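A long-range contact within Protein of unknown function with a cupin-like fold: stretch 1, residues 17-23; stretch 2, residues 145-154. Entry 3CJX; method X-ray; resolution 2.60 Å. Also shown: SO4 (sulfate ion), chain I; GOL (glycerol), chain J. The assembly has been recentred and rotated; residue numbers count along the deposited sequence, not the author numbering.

Stretch 1 (17-23) AHPFLKA
Stretch 2, residues 145-154: AIREQDNGLR

Leu-21 forms the apolar centre of the contact. It is buried, and its CA-to-CB bond points sideways to the other stretch, but its m,t rotamer brings the end of the side chain nearer. Three apolar side chains of stretch 2 receive it. Leu-21 CD1 lies 4.3 Å from Ala-145 CB, Leu-21 CD2 lies 4.0 Å from Ile-146 CG1, and Leu-21 CG lies 4.0 Å from Leu-153 CD1. Ile-146 is also m,t. Leu-153 has an off-well chi1 of 133° and chi2 near t.

The backbones differ in form. Stretch 1 has no regular helix or strand; residues 18 to 22 are extended, with phi from -149° to -66° and psi from 129° to 155°. Ala-23 then turns to 55/63. Stretch 2 starts in a helix that includes 145-148. Gln-149 N bonds to Ala-145 O at 2.8 Å. Asp-150 leaves the helix at phi/psi 55/42 in a Schellman motif: Asn-151 N reaches Ile-146 O at 3.0 Å, and Asp-150 N reaches Arg-147 O at 3.0 Å. The chain continues through Asn-151 at -92/132, Gly-152 at -97/32 and Leu-153 at -81/160. The stretches run in opposite senses: His-18 CA is 5.9 Å from Leu-153 CA, and Leu-21 CA is 6.4 Å from Ala-145 CA.

Asn-151 is buried beside the apolar centre. Its CA-to-CB bond points toward stretch 1, with chi1 t and chi2 -44°. Asn-151 ND2 donates to Pro-19 O at 2.6 Å, and also lies 3.6 Å from Leu-21 CD2. Asn-151 OD1 accepts a weak hydrogen bond from Leu-153 N at 3.0 Å, and lies 3.7 Å from His-18 CB.

The CA-to-CB bond of Gln-149 also points toward stretch 1, with chi1 m, chi2 t and chi3 14°. Its amide pairs with the backbone of one residue. Lys-22 N donates to Gln-149 OE1 at 3.0 Å and 172°, and Gln-149 NE2 donates to Lys-22 O at 3.0 Å and 141°. The CA-to-CB bond of Lys-22 points sideways, and the end of its side chain leads away from stretch 2.

His-18 lies at the polar edge, with chi1 m and chi2 -82°. Leu-153 CA lies over one face of the His-18 ring, 3.9 Å from the His-18 ring centroid and 10° off the normal, a CH-pi contact. A sulfate joins the stretches here: His-18 ND1 and Gly-152 N each donate to SO4 O4 at 2.8 Å. A CB on Gly-152 would clash with that oxygen. Glycerol lies farther along, with Arg-154 N donating to GOL O3 at 3.1 Å.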

# COMPACT_ATOMS: atom_id res chain seq x y z
N ALA A 17 -9.18 0.49 15.46
CA ALA A 17 -8.75 0.26 16.85
C ALA A 17 -7.30 0.73 17.17
O ALA A 17 -6.88 0.66 18.32
CB ALA A 17 -8.90 -1.21 17.20
N HIS A 18 -6.55 1.17 16.15
CA HIS A 18 -5.16 1.60 16.33
C HIS A 18 -4.86 2.67 15.31
O HIS A 18 -5.44 2.65 14.23
CB HIS A 18 -4.17 0.45 16.12
CG HIS A 18 -4.42 -0.72 17.02
ND1 HIS A 18 -3.96 -0.78 18.32
CD2 HIS A 18 -5.12 -1.86 16.83
CE1 HIS A 18 -4.35 -1.91 18.88
NE2 HIS A 18 -5.06 -2.59 17.99
N PRO A 19 -3.95 3.60 15.63
CA PRO A 19 -3.62 4.61 14.63
C PRO A 19 -2.79 4.02 13.50
O PRO A 19 -2.13 3.01 13.69
CB PRO A 19 -2.78 5.62 15.41
CG PRO A 19 -2.24 4.91 16.57
CD PRO A 19 -3.18 3.78 16.87
N PHE A 20 -2.85 4.65 12.33
CA PHE A 20 -2.06 4.21 11.19
C PHE A 20 -0.57 4.42 11.48
O PHE A 20 -0.18 5.26 12.29
CB PHE A 20 -2.44 4.98 9.92
CG PHE A 20 -3.66 4.46 9.20
CD1 PHE A 20 -4.83 4.15 9.89
CD2 PHE A 20 -3.67 4.36 7.82
CE1 PHE A 20 -5.95 3.70 9.20
CE2 PHE A 20 -4.80 3.91 7.13
CZ PHE A 20 -5.94 3.58 7.83
N LEU A 21 0.25 3.61 10.82
CA LEU A 21 1.69 3.75 10.91
C LEU A 21 1.99 4.99 10.06
O LEU A 21 1.52 5.09 8.93
CB LEU A 21 2.38 2.51 10.35
CG LEU A 21 2.03 1.20 11.06
CD1 LEU A 21 2.71 0.01 10.38
CD2 LEU A 21 2.43 1.31 12.53
N LYS A 22 2.74 5.94 10.61
CA LYS A 22 2.99 7.20 9.91
C LYS A 22 4.25 7.25 9.06
O LYS A 22 5.26 6.62 9.37
CB LYS A 22 2.97 8.35 10.91
CG LYS A 22 1.69 8.33 11.77
CD LYS A 22 1.14 9.71 12.04
CE LYS A 22 -0.33 9.75 12.52
NZ LYS A 22 -0.95 8.48 13.05
N ALA A 23 4.15 7.95 7.93
CA ALA A 23 5.27 8.20 7.04
C ALA A 23 6.01 6.98 6.54
O ALA A 23 7.20 6.82 6.83
CB ALA A 23 6.26 9.15 7.73
N ALA A 145 8.32 0.25 12.15
CA ALA A 145 7.42 1.36 12.46
C ALA A 145 6.59 1.05 13.70
O ALA A 145 6.35 1.93 14.53
CB ALA A 145 6.53 1.68 11.27
N ILE A 146 6.15 -0.21 13.82
CA ILE A 146 5.37 -0.66 14.97
C ILE A 146 6.16 -0.46 16.26
O ILE A 146 5.61 0.01 17.25
CB ILE A 146 4.92 -2.13 14.82
CG1 ILE A 146 3.84 -2.25 13.73
CG2 ILE A 146 4.36 -2.67 16.12
CD1 ILE A 146 3.42 -3.71 13.41
N ARG A 147 7.44 -0.81 16.23
CA ARG A 147 8.34 -0.61 17.39
C ARG A 147 8.59 0.88 17.60
O ARG A 147 8.20 1.40 18.64
CB ARG A 147 9.68 -1.35 17.23
N GLU A 148 9.19 1.55 16.62
CA GLU A 148 9.53 3.00 16.73
C GLU A 148 8.36 3.92 17.14
O GLU A 148 8.56 4.83 17.93
CB GLU A 148 10.19 3.55 15.44
CG GLU A 148 11.69 3.27 15.31
N GLN A 149 7.16 3.66 16.63
CA GLN A 149 5.98 4.49 16.93
C GLN A 149 5.13 3.96 18.10
O GLN A 149 4.07 4.53 18.42
CB GLN A 149 5.11 4.64 15.68
CG GLN A 149 5.84 5.23 14.50
CD GLN A 149 4.97 5.40 13.27
OE1 GLN A 149 3.73 5.31 13.33
NE2 GLN A 149 5.61 5.63 12.14
N ASP A 150 5.59 2.87 18.71
CA ASP A 150 4.93 2.26 19.86
C ASP A 150 3.46 1.93 19.55
O ASP A 150 2.57 2.13 20.37
CB ASP A 150 5.06 3.20 21.05
CG ASP A 150 4.48 2.63 22.33
OD1 ASP A 150 4.42 1.39 22.47
OD2 ASP A 150 4.07 3.45 23.19
N ASN A 151 3.22 1.41 18.35
CA ASN A 151 1.87 1.10 17.90
C ASN A 151 1.57 -0.34 18.26
O ASN A 151 2.39 -1.23 17.98
CB ASN A 151 1.78 1.34 16.39
CG ASN A 151 0.36 1.34 15.88
OD1 ASN A 151 -0.44 0.49 16.25
ND2 ASN A 151 0.04 2.30 15.03
N GLY A 152 0.41 -0.58 18.86
CA GLY A 152 0.01 -1.93 19.31
C GLY A 152 -0.90 -2.67 18.35
O GLY A 152 -1.72 -3.48 18.76
N LEU A 153 -0.71 -2.41 17.07
CA LEU A 153 -1.47 -3.02 15.97
C LEU A 153 -0.95 -4.41 15.62
O LEU A 153 0.17 -4.78 15.97
CB LEU A 153 -1.41 -2.04 14.79
CG LEU A 153 -1.10 -2.27 13.33
CD1 LEU A 153 -0.97 -0.88 12.78
CD2 LEU A 153 0.17 -3.04 13.06
N ARG A 154 -1.81 -5.19 14.96
CA ARG A 154 -1.49 -6.53 14.48
C ARG A 154 -1.97 -6.64 13.06
O ARG A 154 -2.96 -6.02 12.70
CB ARG A 154 -2.23 -7.61 15.25
CG ARG A 154 -2.01 -7.65 16.74
CD ARG A 154 -2.68 -8.90 17.33
NE ARG A 154 -4.12 -8.95 17.04
CZ ARG A 154 -4.91 -10.01 17.25
NH1 ARG A 154 -4.43 -11.14 17.75
NH2 ARG A 154 -6.20 -9.93 16.94
S SO4 I . -2.32 1.75 20.17
O1 SO4 I . -1.33 2.60 19.49
O2 SO4 I . -3.68 2.01 19.69
O3 SO4 I . -2.27 1.99 21.61
O4 SO4 I . -1.99 0.36 19.87
C1 GOL J . -7.56 -6.83 16.04
O1 GOL J . -8.89 -6.54 15.66
C2 GOL J . -6.70 -5.58 16.20
O2 GOL J . -7.45 -4.64 16.92
C3 GOL J . -6.24 -5.01 14.84
O3 GOL J . -4.86 -4.70 14.77